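Local coordinates for nitrite oxidoreductase subunit A (Kuenenia stuttgartiensis, PDB 7B04), which belongs to the molybdopterin oxidoreductase family, resembling NarG, and holds an SF4 iron/sulfur cluster, a molybdenum atom and two MD1 molecules, at residues B[282-286]-B[820-824]; B[359-363]-B[544-548]; B[481-485]-B[829-833]. Residue numbers count along the deposited sequence, not the author numbering.

How the contacts relate
The six segments follow one another as 282-286, 359-363, 481-485, 544-548, 820-824 and 829-833. Both halves of contact 2 therefore fall between those of contact 1, while contact 3 alternates with each of the others. All three are buried on the same side of the chain's centre. Contacts 1 and 3 share the loop between helices 812-816 and 835-840; their centres are about 15 Å apart, and Ser283 O to Gln829 N, 2.8 Å, is a probable hydrogen bond. Contacts 2 and 3, centres about 13 Å apart, meet where Leu544 and Met547 pack on Ala830. Contacts 1 and 2, centres about 18 Å apart, do not touch. One late loop thus joins much earlier elements.

Contact 1. Residues B[282-286]-B[820-824]; sequences FSHGL and PFYTP
Segment 282-286 is the end of helix 280-283 and its exit: Phe282 and Ser283 are helical, His284 is the first residue to leave the helix, Gly285 turns into the left-handed region (phi/psi 78/21°) and Leu286 is extended. Segment 820-824 is an irregular loop whose backbone comes closest at Tyr822, its CA 4.4 Å from Gly285 CA. Phe821, nearly extended, sets its CB 4.0 Å from His284 O, and its ring meets Phe811 edge-to-face. Tyr822 (phi/psi -102/38°) breaks the extended run and makes two backbone links: its N gives a weak hydrogen bond to His284 O (3.1 Å, 133°), and its O accepts a nearly straight CA-H...O contact from Gly285 CA at 3.2 Å. A side chain at Gly285 would strike that carbonyl, since an ideal CB would lie 1.7 Å from Tyr822 O; with the positive phi, this explains the glycine. The m rotamer of Tyr822 brings its CE2 within 3.8 Å of Leu286 CD1, and both residues also pack on Ser409 of nitrite oxidoreductase subunit B. Thr823, extended again (psi 170°), is p at chi1: its methyl CG2 lies 3.4 Å from both Ser283 O and His284 C, while OG1 bonds to Arg827 O. So a left-handed glycine just after helix 280-283 lets two backbone segments approach closely, packed against the loop between helices 812-816 and 835-840, next to subunit B in this molybdopterin oxidoreductase.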
ATOM      1  N   PHE B 282      20.805  -5.608 -24.876  1.00 42.21           N
ATOM      2  CA  PHE B 282      20.993  -6.470 -26.038  1.00 45.27           C
ATOM      3  C   PHE B 282      20.077  -6.069 -27.189  1.00 44.05           C
ATOM      4  O   PHE B 282      20.490  -6.104 -28.353  1.00 46.07           O
ATOM      5  CB  PHE B 282      20.746  -7.930 -25.656  1.00 46.76           C
ATOM      6  CG  PHE B 282      21.728  -8.472 -24.657  1.00 46.06           C
ATOM      7  CD1 PHE B 282      22.975  -8.917 -25.061  1.00 46.56           C
ATOM      8  CD2 PHE B 282      21.402  -8.543 -23.313  1.00 45.20           C
ATOM      9  CE1 PHE B 282      23.878  -9.419 -24.143  1.00 45.18           C
ATOM     10  CE2 PHE B 282      22.301  -9.043 -22.391  1.00 39.19           C
ATOM     11  CZ  PHE B 282      23.540  -9.482 -22.806  1.00 43.86           C
ATOM     12  N   SER B 283      18.835  -5.687 -26.883  1.00 41.76           N
ATOM     13  CA  SER B 283      17.853  -5.442 -27.934  1.00 42.36           C
ATOM     14  C   SER B 283      17.990  -4.044 -28.527  1.00 40.37           C
ATOM     15  O   SER B 283      17.934  -3.881 -29.752  1.00 46.73           O
ATOM     16  CB  SER B 283      16.440  -5.652 -27.389  1.00 42.81           C
ATOM     17  OG  SER B 283      16.243  -6.999 -26.993  1.00 44.02           O
ATOM     18  N   HIS B 284      18.167  -3.024 -27.684  1.00 39.41           N
ATOM     19  CA  HIS B 284      18.311  -1.657 -28.165  1.00 38.11           C
ATOM     20  C   HIS B 284      19.502  -0.911 -27.580  1.00 38.22           C
ATOM     21  O   HIS B 284      19.791   0.198 -28.042  1.00 43.90           O
ATOM     22  CB  HIS B 284      17.034  -0.850 -27.892  1.00 45.56           C
ATOM     23  CG  HIS B 284      16.599  -0.872 -26.461  1.00 47.91           C
ATOM     24  ND1 HIS B 284      17.113  -0.012 -25.515  1.00 50.87           N
ATOM     25  CD2 HIS B 284      15.692  -1.643 -25.817  1.00 36.20           C
ATOM     26  CE1 HIS B 284      16.543  -0.255 -24.348  1.00 48.66           C
ATOM     27  NE2 HIS B 284      15.675  -1.239 -24.505  1.00 37.21           N
ATOM     28  N   GLY B 285      20.195  -1.469 -26.591  1.00 41.71           N
ATOM     29  CA  GLY B 285      21.415  -0.860 -26.096  1.00 44.55           C
ATOM     30  C   GLY B 285      21.234   0.318 -25.168  1.00 48.22           C
ATOM     31  O   GLY B 285      22.167   1.110 -25.007  1.00 43.81           O
ATOM     32  N   LEU B 286      20.069   0.455 -24.546  1.00 51.69           N
ATOM     33  CA  LEU B 286      19.807   1.512 -23.583  1.00 45.25           C
ATOM     34  C   LEU B 286      19.505   0.887 -22.230  1.00 45.44           C
ATOM     35  O   LEU B 286      19.029  -0.250 -22.150  1.00 42.86           O
ATOM     36  CB  LEU B 286      18.639   2.400 -24.031  1.00 41.38           C
ATOM     37  CG  LEU B 286      18.568   3.839 -23.522  1.00 43.93           C
ATOM     38  CD1 LEU B 286      17.870   4.677 -24.560  1.00 41.20           C
ATOM     39  CD2 LEU B 286      17.834   3.936 -22.194  1.00 47.67           C
ATOM     40  N   PRO B 820      19.929   6.102 -35.449  1.00 45.68           N
ATOM     41  CA  PRO B 820      20.250   4.729 -35.049  1.00 48.61           C
ATOM     42  C   PRO B 820      20.035   4.481 -33.563  1.00 49.63           C
ATOM     43  O   PRO B 820      20.109   5.388 -32.733  1.00 55.25           O
ATOM     44  CB  PRO B 820      21.735   4.599 -35.409  1.00 46.91           C
ATOM     45  CG  PRO B 820      22.261   5.984 -35.271  1.00 45.76           C
ATOM     46  CD  PRO B 820      21.143   6.897 -35.711  1.00 47.44           C
ATOM     47  N   PHE B 821      19.764   3.218 -33.240  1.00 50.00           N
ATOM     48  CA  PHE B 821      19.670   2.774 -31.860  1.00 42.61           C
ATOM     49  C   PHE B 821      21.072   2.606 -31.276  1.00 41.60           C
ATOM     50  O   PHE B 821      22.082   2.871 -31.932  1.00 52.77           O
ATOM     51  CB  PHE B 821      18.881   1.467 -31.770  1.00 39.42           C
ATOM     52  CG  PHE B 821      17.445   1.591 -32.195  1.00 49.40           C
ATOM     53  CD1 PHE B 821      16.483   2.052 -31.311  1.00 49.93           C
ATOM     54  CD2 PHE B 821      17.054   1.242 -33.478  1.00 53.58           C
ATOM     55  CE1 PHE B 821      15.160   2.164 -31.699  1.00 46.24           C
ATOM     56  CE2 PHE B 821      15.734   1.353 -33.872  1.00 47.49           C
ATOM     57  CZ  PHE B 821      14.785   1.814 -32.982  1.00 43.07           C
ATOM     58  N   TYR B 822      21.144   2.161 -30.023  1.00 42.37           N
ATOM     59  CA  TYR B 822      22.417   2.042 -29.311  1.00 47.28           C
ATOM     60  C   TYR B 822      22.914   0.601 -29.271  1.00 49.68           C
ATOM     61  O   TYR B 822      23.470   0.144 -28.269  1.00 50.22           O
ATOM     62  CB  TYR B 822      22.284   2.606 -27.899  1.00 43.08           C
ATOM     63  CG  TYR B 822      21.778   4.032 -27.859  1.00 45.30           C
ATOM     64  CD1 TYR B 822      22.631   5.101 -28.105  1.00 46.52           C
ATOM     65  CD2 TYR B 822      20.445   4.309 -27.582  1.00 42.54           C
ATOM     66  CE1 TYR B 822      22.172   6.404 -28.073  1.00 41.54           C
ATOM     67  CE2 TYR B 822      19.977   5.611 -27.547  1.00 39.82           C
ATOM     68  CZ  TYR B 822      20.844   6.653 -27.794  1.00 42.44           C
ATOM     69  OH  TYR B 822      20.384   7.950 -27.761  1.00 51.88           O
ATOM     70  N   THR B 823      22.725  -0.127 -30.360  1.00 47.80           N
ATOM     71  CA  THR B 823      23.204  -1.485 -30.559  1.00 48.18           C
ATOM     72  C   THR B 823      24.453  -1.488 -31.423  1.00 53.08           C
ATOM     73  O   THR B 823      24.848  -0.457 -31.974  1.00 51.95           O
ATOM     74  CB  THR B 823      22.110  -2.333 -31.211  1.00 44.25           C
ATOM     75  OG1 THR B 823      21.650  -1.686 -32.405  1.00 46.23           O
ATOM     76  CG2 THR B 823      20.955  -2.513 -30.262  1.00 42.64           C
ATOM     77  N   PRO B 824      25.134  -2.632 -31.541  1.00 56.33           N
ATOM     78  CA  PRO B 824      26.190  -2.732 -32.561  1.00 53.60           C
ATOM     79  C   PRO B 824      25.696  -2.458 -33.973  1.00 55.38           C
ATOM     80  O   PRO B 824      26.450  -1.905 -34.784  1.00 61.78           O
ATOM     81  CB  PRO B 824      26.684  -4.176 -32.404  1.00 53.85           C
ATOM     82  CG  PRO B 824      26.441  -4.486 -30.973  1.00 52.49           C
ATOM     83  CD  PRO B 824      25.162  -3.777 -30.611  1.00 56.86           C
TER

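Contact 2. Residues B[359-363]-B[544-548]; sequences FLGIT and LPVML
This is buried helix-helix packing: helix 355-368 lies beside the short helix 544-548, and both reach strand 521-525 of the parallel five-stranded sheet, where Phe359 and Pro545 each touch Ile523. The Phe359 side chain lies about 7 Å from a bound MD1, so the pair flanks that ligand's site. The segments run roughly parallel, axes 28° apart and 9.5 Å away at closest approach; the nearest CA atoms are those of Thr363 and Pro545, 5.4 Å apart. Phe359 (m) turns its ring edge to Pro545, CD1 to CG 3.7 Å. Leu360 points its CB away, but its m,t side chain swings back until CD2 is 3.6 Å from Leu544 CD1. Thr363 (m) faces the partner, with OG1 3.2 Å from Leu544 CB and CG2 3.9 Å from Leu548 CD1. Proline suits the first helical turn, where no amide hydrogen is needed. Because Thr363 OG1 donates to Phe359 O (2.6 Å), its hydroxyl is satisfied and can lie in an otherwise apolar interface held by van der Waals packing.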
ATOM      1  N   PHE B 359       5.813 -15.630 -26.218  1.00 43.11           N
ATOM      2  CA  PHE B 359       6.005 -14.600 -27.229  1.00 50.07           C
ATOM      3  C   PHE B 359       6.736 -15.126 -28.457  1.00 49.90           C
ATOM      4  O   PHE B 359       6.608 -14.538 -29.536  1.00 53.12           O
ATOM      5  CB  PHE B 359       6.745 -13.406 -26.628  1.00 54.43           C
ATOM      6  CG  PHE B 359       5.900 -12.583 -25.701  1.00 52.98           C
ATOM      7  CD1 PHE B 359       5.102 -11.564 -26.194  1.00 50.58           C
ATOM      8  CD2 PHE B 359       5.884 -12.844 -24.341  1.00 44.09           C
ATOM      9  CE1 PHE B 359       4.315 -10.810 -25.345  1.00 52.28           C
ATOM     10  CE2 PHE B 359       5.098 -12.094 -23.488  1.00 51.97           C
ATOM     11  CZ  PHE B 359       4.313 -11.075 -23.989  1.00 59.91           C
ATOM     12  N   LEU B 360       7.506 -16.209 -28.317  1.00 46.80           N
ATOM     13  CA  LEU B 360       8.049 -16.873 -29.496  1.00 50.95           C
ATOM     14  C   LEU B 360       6.937 -17.524 -30.306  1.00 54.42           C
ATOM     15  O   LEU B 360       6.949 -17.473 -31.541  1.00 51.93           O
ATOM     16  CB  LEU B 360       9.094 -17.913 -29.087  1.00 50.16           C
ATOM     17  CG  LEU B 360      10.452 -17.400 -28.604  1.00 50.13           C
ATOM     18  CD1 LEU B 360      11.284 -18.538 -28.031  1.00 48.04           C
ATOM     19  CD2 LEU B 360      11.195 -16.705 -29.730  1.00 42.52           C
ATOM     20  N   GLY B 361       5.969 -18.143 -29.626  1.00 56.55           N
ATOM     21  CA  GLY B 361       4.824 -18.699 -30.327  1.00 52.65           C
ATOM     22  C   GLY B 361       3.999 -17.635 -31.025  1.00 52.75           C
ATOM     23  O   GLY B 361       3.482 -17.857 -32.123  1.00 60.88           O
ATOM     24  N   ILE B 362       3.865 -16.464 -30.400  1.00 50.71           N
ATOM     25  CA  ILE B 362       3.127 -15.371 -31.025  1.00 50.48           C
ATOM     26  C   ILE B 362       3.921 -14.798 -32.192  1.00 48.07           C
ATOM     27  O   ILE B 362       3.351 -14.415 -33.222  1.00 44.83           O
ATOM     28  CB  ILE B 362       2.784 -14.293 -29.980  1.00 46.98           C
ATOM     29  CG1 ILE B 362       1.862 -14.870 -28.905  1.00 50.38           C
ATOM     30  CG2 ILE B 362       2.134 -13.086 -30.640  1.00 48.61           C
ATOM     31  CD1 ILE B 362       1.657 -13.954 -27.720  1.00 45.81           C
ATOM     32  N   THR B 363       5.248 -14.741 -32.057  1.00 50.89           N
ATOM     33  CA  THR B 363       6.087 -14.302 -33.168  1.00 49.97           C
ATOM     34  C   THR B 363       5.946 -15.243 -34.358  1.00 50.64           C
ATOM     35  O   THR B 363       5.921 -14.797 -35.512  1.00 46.03           O
ATOM     36  CB  THR B 363       7.548 -14.215 -32.722  1.00 45.21           C
ATOM     37  OG1 THR B 363       7.653 -13.334 -31.599  1.00 42.56           O
ATOM     38  CG2 THR B 363       8.425 -13.693 -33.850  1.00 44.01           C
ATOM     39  N   LEU B 544       9.991  -8.992 -29.810  1.00 42.74           N
ATOM     40  CA  LEU B 544       9.725  -9.683 -31.072  1.00 37.95           C
ATOM     41  C   LEU B 544       8.362  -9.344 -31.665  1.00 38.32           C
ATOM     42  O   LEU B 544       8.313  -8.958 -32.846  1.00 43.73           O
ATOM     43  CB  LEU B 544       9.894 -11.194 -30.876  1.00 35.15           C
ATOM     44  CG  LEU B 544      11.325 -11.705 -30.730  1.00 45.80           C
ATOM     45  CD1 LEU B 544      11.323 -13.168 -30.335  1.00 45.70           C
ATOM     46  CD2 LEU B 544      12.096 -11.500 -32.022  1.00 44.61           C
ATOM     47  N   PRO B 545       7.240  -9.455 -30.944  1.00 43.27           N
ATOM     48  CA  PRO B 545       5.954  -9.099 -31.568  1.00 44.05           C
ATOM     49  C   PRO B 545       5.816  -7.614 -31.844  1.00 43.56           C
ATOM     50  O   PRO B 545       5.032  -7.236 -32.723  1.00 42.11           O
ATOM     51  CB  PRO B 545       4.918  -9.577 -30.544  1.00 39.48           C
ATOM     52  CG  PRO B 545       5.629  -9.527 -29.250  1.00 39.59           C
ATOM     53  CD  PRO B 545       7.055  -9.894 -29.546  1.00 47.47           C
ATOM     54  N   VAL B 546       6.559  -6.764 -31.133  1.00 43.15           N
ATOM     55  CA  VAL B 546       6.438  -5.323 -31.311  1.00 43.60           C
ATOM     56  C   VAL B 546       7.424  -4.773 -32.339  1.00 47.37           C
ATOM     57  O   VAL B 546       7.182  -3.693 -32.898  1.00 47.53           O
ATOM     58  CB  VAL B 546       6.605  -4.613 -29.954  1.00 51.20           C
ATOM     59  CG1 VAL B 546       8.069  -4.472 -29.582  1.00 50.07           C
ATOM     60  CG2 VAL B 546       5.936  -3.262 -29.966  1.00 46.49           C
ATOM     61  N   MET B 547       8.522  -5.485 -32.613  1.00 51.86           N
ATOM     62  CA  MET B 547       9.416  -5.080 -33.693  1.00 45.67           C
ATOM     63  C   MET B 547       8.763  -5.296 -35.051  1.00 43.78           C
ATOM     64  O   MET B 547       8.959  -4.503 -35.978  1.00 40.62           O
ATOM     65  CB  MET B 547      10.728  -5.861 -33.620  1.00 45.87           C
ATOM     66  CG  MET B 547      11.655  -5.460 -32.492  1.00 57.09           C
ATOM     67  SD  MET B 547      13.255  -6.276 -32.643  1.00 68.15           S
ATOM     68  CE  MET B 547      12.844  -7.937 -32.123  1.00 38.48           C
ATOM     69  N   LEU B 548       7.987  -6.371 -35.182  1.00 46.17           N
ATOM     70  CA  LEU B 548       7.400  -6.738 -36.462  1.00 49.48           C
ATOM     71  C   LEU B 548       6.164  -5.911 -36.793  1.00 51.08           C
ATOM     72  O   LEU B 548       5.861  -5.705 -37.973  1.00 56.06           O
ATOM     73  CB  LEU B 548       7.064  -8.227 -36.465  1.00 48.27           C
ATOM     74  CG  LEU B 548       8.281  -9.130 -36.258  1.00 41.69           C
ATOM     75  CD1 LEU B 548       7.869 -10.584 -36.082  1.00 42.01           C
ATOM     76  CD2 LEU B 548       9.252  -8.980 -37.418  1.00 33.12           C
TER

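Contact 3. Residues B[481-485]-B[829-833]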
ATOM      1  N   LEU B 481      18.291 -13.271 -41.009  1.00 58.77           N
ATOM      2  CA  LEU B 481      17.879 -13.583 -39.643  1.00 57.54           C
ATOM      3  C   LEU B 481      16.427 -14.032 -39.601  1.00 57.34           C
ATOM      4  O   LEU B 481      16.066 -14.926 -38.827  1.00 55.50           O
ATOM      5  CB  LEU B 481      18.088 -12.373 -38.731  1.00 55.03           C
ATOM      6  CG  LEU B 481      17.643 -12.588 -37.282  1.00 61.01           C
ATOM      7  CD1 LEU B 481      18.431 -13.718 -36.626  1.00 53.88           C
ATOM      8  CD2 LEU B 481      17.755 -11.302 -36.476  1.00 58.20           C
ATOM      9  N   LEU B 482      15.581 -13.428 -40.437  1.00 55.68           N
ATOM     10  CA  LEU B 482      14.187 -13.848 -40.502  1.00 58.40           C
ATOM     11  C   LEU B 482      14.072 -15.280 -41.008  1.00 59.97           C
ATOM     12  O   LEU B 482      13.277 -16.070 -40.482  1.00 61.45           O
ATOM     13  CB  LEU B 482      13.399 -12.891 -41.396  1.00 56.68           C
ATOM     14  CG  LEU B 482      11.900 -12.756 -41.133  1.00 56.97           C
ATOM     15  CD1 LEU B 482      11.426 -11.362 -41.509  1.00 58.58           C
ATOM     16  CD2 LEU B 482      11.125 -13.805 -41.904  1.00 59.59           C
ATOM     17  N   GLU B 483      14.853 -15.635 -42.033  1.00 58.83           N
ATOM     18  CA  GLU B 483      14.914 -17.031 -42.451  1.00 63.76           C
ATOM     19  C   GLU B 483      15.394 -17.920 -41.311  1.00 58.06           C
ATOM     20  O   GLU B 483      14.821 -18.986 -41.067  1.00 60.02           O
ATOM     21  CB  GLU B 483      15.809 -17.192 -43.680  1.00 58.69           C
ATOM     22  CG  GLU B 483      15.125 -16.835 -44.995  1.00 58.03           C
ATOM     23  CD  GLU B 483      14.040 -17.822 -45.388  1.00 63.74           C
ATOM     24  OE1 GLU B 483      14.166 -19.019 -45.055  1.00 68.82           O
ATOM     25  OE2 GLU B 483      13.054 -17.397 -46.029  1.00 62.57           O
ATOM     26  N   MET B 484      16.465 -17.482 -40.660  1.00 51.68           N
ATOM     27  CA  MET B 484      17.000 -18.238 -39.512  1.00 55.43           C
ATOM     28  C   MET B 484      15.907 -18.247 -38.446  1.00 61.19           C
ATOM     29  O   MET B 484      15.690 -19.285 -37.833  1.00 62.96           O
ATOM     30  CB  MET B 484      18.279 -17.605 -38.970  1.00 49.05           C
ATOM     31  CG  MET B 484      19.453 -17.707 -39.914  1.00 52.53           C
ATOM     32  SD  MET B 484      21.061 -17.620 -39.117  1.00 58.38           S
ATOM     33  CE  MET B 484      21.618 -19.308 -39.263  1.00 40.61           C
ATOM     34  N   TYR B 485      15.188 -17.145 -38.266  1.00 51.56           N
ATOM     35  CA  TYR B 485      14.104 -17.191 -37.253  1.00 57.54           C
ATOM     36  C   TYR B 485      13.017 -18.183 -37.678  1.00 60.22           C
ATOM     37  O   TYR B 485      12.477 -18.878 -36.822  1.00 61.29           O
ATOM     38  CB  TYR B 485      13.628 -15.798 -36.848  1.00 55.01           C
ATOM     39  CG  TYR B 485      14.186 -15.336 -35.529  1.00 54.17           C
ATOM     40  CD1 TYR B 485      13.640 -15.739 -34.328  1.00 51.24           C
ATOM     41  CD2 TYR B 485      15.293 -14.523 -35.484  1.00 55.04           C
ATOM     42  CE1 TYR B 485      14.161 -15.328 -33.118  1.00 50.69           C
ATOM     43  CE2 TYR B 485      15.831 -14.110 -34.283  1.00 57.39           C
ATOM     44  CZ  TYR B 485      15.268 -14.512 -33.096  1.00 54.58           C
ATOM     45  OH  TYR B 485      15.829 -14.084 -31.936  1.00 50.93           O
ATOM     46  N   GLN B 829      17.629  -5.470 -32.012  1.00 44.78           N
ATOM     47  CA  GLN B 829      18.247  -6.775 -32.324  1.00 44.62           C
ATOM     48  C   GLN B 829      17.474  -7.958 -31.747  1.00 43.98           C
ATOM     49  O   GLN B 829      17.164  -7.955 -30.581  1.00 40.90           O
ATOM     50  CB  GLN B 829      19.696  -6.778 -31.849  1.00 43.25           C
ATOM     51  CG  GLN B 829      20.437  -5.497 -32.157  1.00 46.32           C
ATOM     52  CD  GLN B 829      21.902  -5.709 -32.434  1.00 52.09           C
ATOM     53  OE1 GLN B 829      22.548  -4.923 -33.107  1.00 49.82           O
ATOM     54  NE2 GLN B 829      22.443  -6.785 -31.921  1.00 53.38           N
ATOM     55  N   ALA B 830      17.180  -8.930 -32.600  1.00 45.97           N
ATOM     56  CA  ALA B 830      16.558 -10.210 -32.208  1.00 45.92           C
ATOM     57  C   ALA B 830      17.637 -11.284 -32.124  1.00 48.01           C
ATOM     58  O   ALA B 830      17.282 -12.418 -31.869  1.00 47.70           O
ATOM     59  CB  ALA B 830      15.475 -10.559 -33.177  1.00 46.81           C
ATOM     60  N   TYR B 831      18.883 -10.922 -32.424  1.00 51.42           N
ATOM     61  CA  TYR B 831      20.035 -11.850 -32.487  1.00 54.22           C
ATOM     62  C   TYR B 831      21.261 -11.183 -31.869  1.00 53.91           C
ATOM     63  O   TYR B 831      21.389  -9.983 -32.016  1.00 54.76           O
ATOM     64  CB  TYR B 831      20.349 -12.165 -33.948  1.00 61.26           C
ATOM     65  CG  TYR B 831      21.198 -13.393 -34.125  1.00 62.59           C
ATOM     66  CD1 TYR B 831      20.684 -14.644 -33.860  1.00 58.79           C
ATOM     67  CD2 TYR B 831      22.515 -13.304 -34.517  1.00 58.53           C
ATOM     68  CE1 TYR B 831      21.451 -15.782 -33.988  1.00 55.23           C
ATOM     69  CE2 TYR B 831      23.297 -14.434 -34.640  1.00 64.30           C
ATOM     70  CZ  TYR B 831      22.761 -15.674 -34.381  1.00 61.12           C
ATOM     71  OH  TYR B 831      23.514 -16.795 -34.475  1.00 55.74           O
ATOM     72  N   ASN B 832      22.116 -11.947 -31.188  1.00 51.74           N
ATOM     73  CA  ASN B 832      23.361 -11.394 -30.589  1.00 57.78           C
ATOM     74  C   ASN B 832      24.532 -12.299 -31.002  1.00 55.41           C
ATOM     75  O   ASN B 832      24.506 -13.458 -30.634  1.00 47.20           O
ATOM     76  CB  ASN B 832      23.192 -11.141 -29.089  1.00 54.43           C
ATOM     77  CG  ASN B 832      22.364  -9.918 -28.753  1.00 51.82           C
ATOM     78  OD1 ASN B 832      21.160  -9.990 -28.596  1.00 48.74           O
ATOM     79  ND2 ASN B 832      23.002  -8.780 -28.615  1.00 55.33           N
ATOM     80  N   ASP B 833      25.546 -11.761 -31.689  1.00 59.60           N
ATOM     81  CA  ASP B 833      26.618 -12.602 -32.210  1.00 57.11           C
ATOM     82  C   ASP B 833      27.880 -12.560 -31.354  1.00 58.88           C
ATOM     83  O   ASP B 833      28.900 -13.123 -31.758  1.00 62.19           O
ATOM     84  CB  ASP B 833      26.952 -12.219 -33.656  1.00 57.08           C
ATOM     85  CG  ASP B 833      27.442 -10.789 -33.793  1.00 65.38           C
ATOM     86  OD1 ASP B 833      27.418 -10.043 -32.791  1.00 72.07           O
ATOM     87  OD2 ASP B 833      27.850 -10.411 -34.912  1.00 56.10           O
TER
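This is structural packing that joins the start of helix 481-488 to the loop before helix 835-840: Leu481 and, one turn later, Tyr485 face segment 829-833. The t,p rotamer of Leu481 lays both methyls against Tyr831 CB (CD1 3.6 Å, CD2 3.7 Å), and CD2 also reaches Ala830 CB at 4.1 Å. A branched side chain suits this place: two methyls sit on Tyr831 while one also reaches Ala830. Tyr485 has an unusual chi1 of -101°, between wells, which lays its ring beside the loop with CE2 3.7 Å from Ala830 CB. The modelled 2.2 Å between Tyr485 OH and Ala830 O is too short to be physical and supports no conclusion; the hydroxyl's hydrogen bond is to Ile845 N.

Ala830 turns its CB toward the helix, and its small size lets Leu481 and Tyr485 close in while Leu544 and Met547 of helix 544-548 pack on it as well. Tyr831, t at chi1, also directs its CB toward the helix, so Leu481 meets the base of the side chain; Tyr831 OH is hydrogen-bonded to Leu392 O. The rings of Tyr485 and Tyr831 both meet Phe844 edge-to-face. Within the loop, Gln829 (chi1 m) curls its amide back, giving a weak hydrogen bond from NE2 to Tyr831 O at 3.4 Å; Asp382 also anchors this loop by accepting from Ala830 N.

The reliable contacts across the join are carbon to carbon. The tyrosine hydroxyls' hydrogen-bond partners, Ile845 N and Leu392 O, lie outside the two segments, so two polar-tipped residues can be buried in an apolar contact.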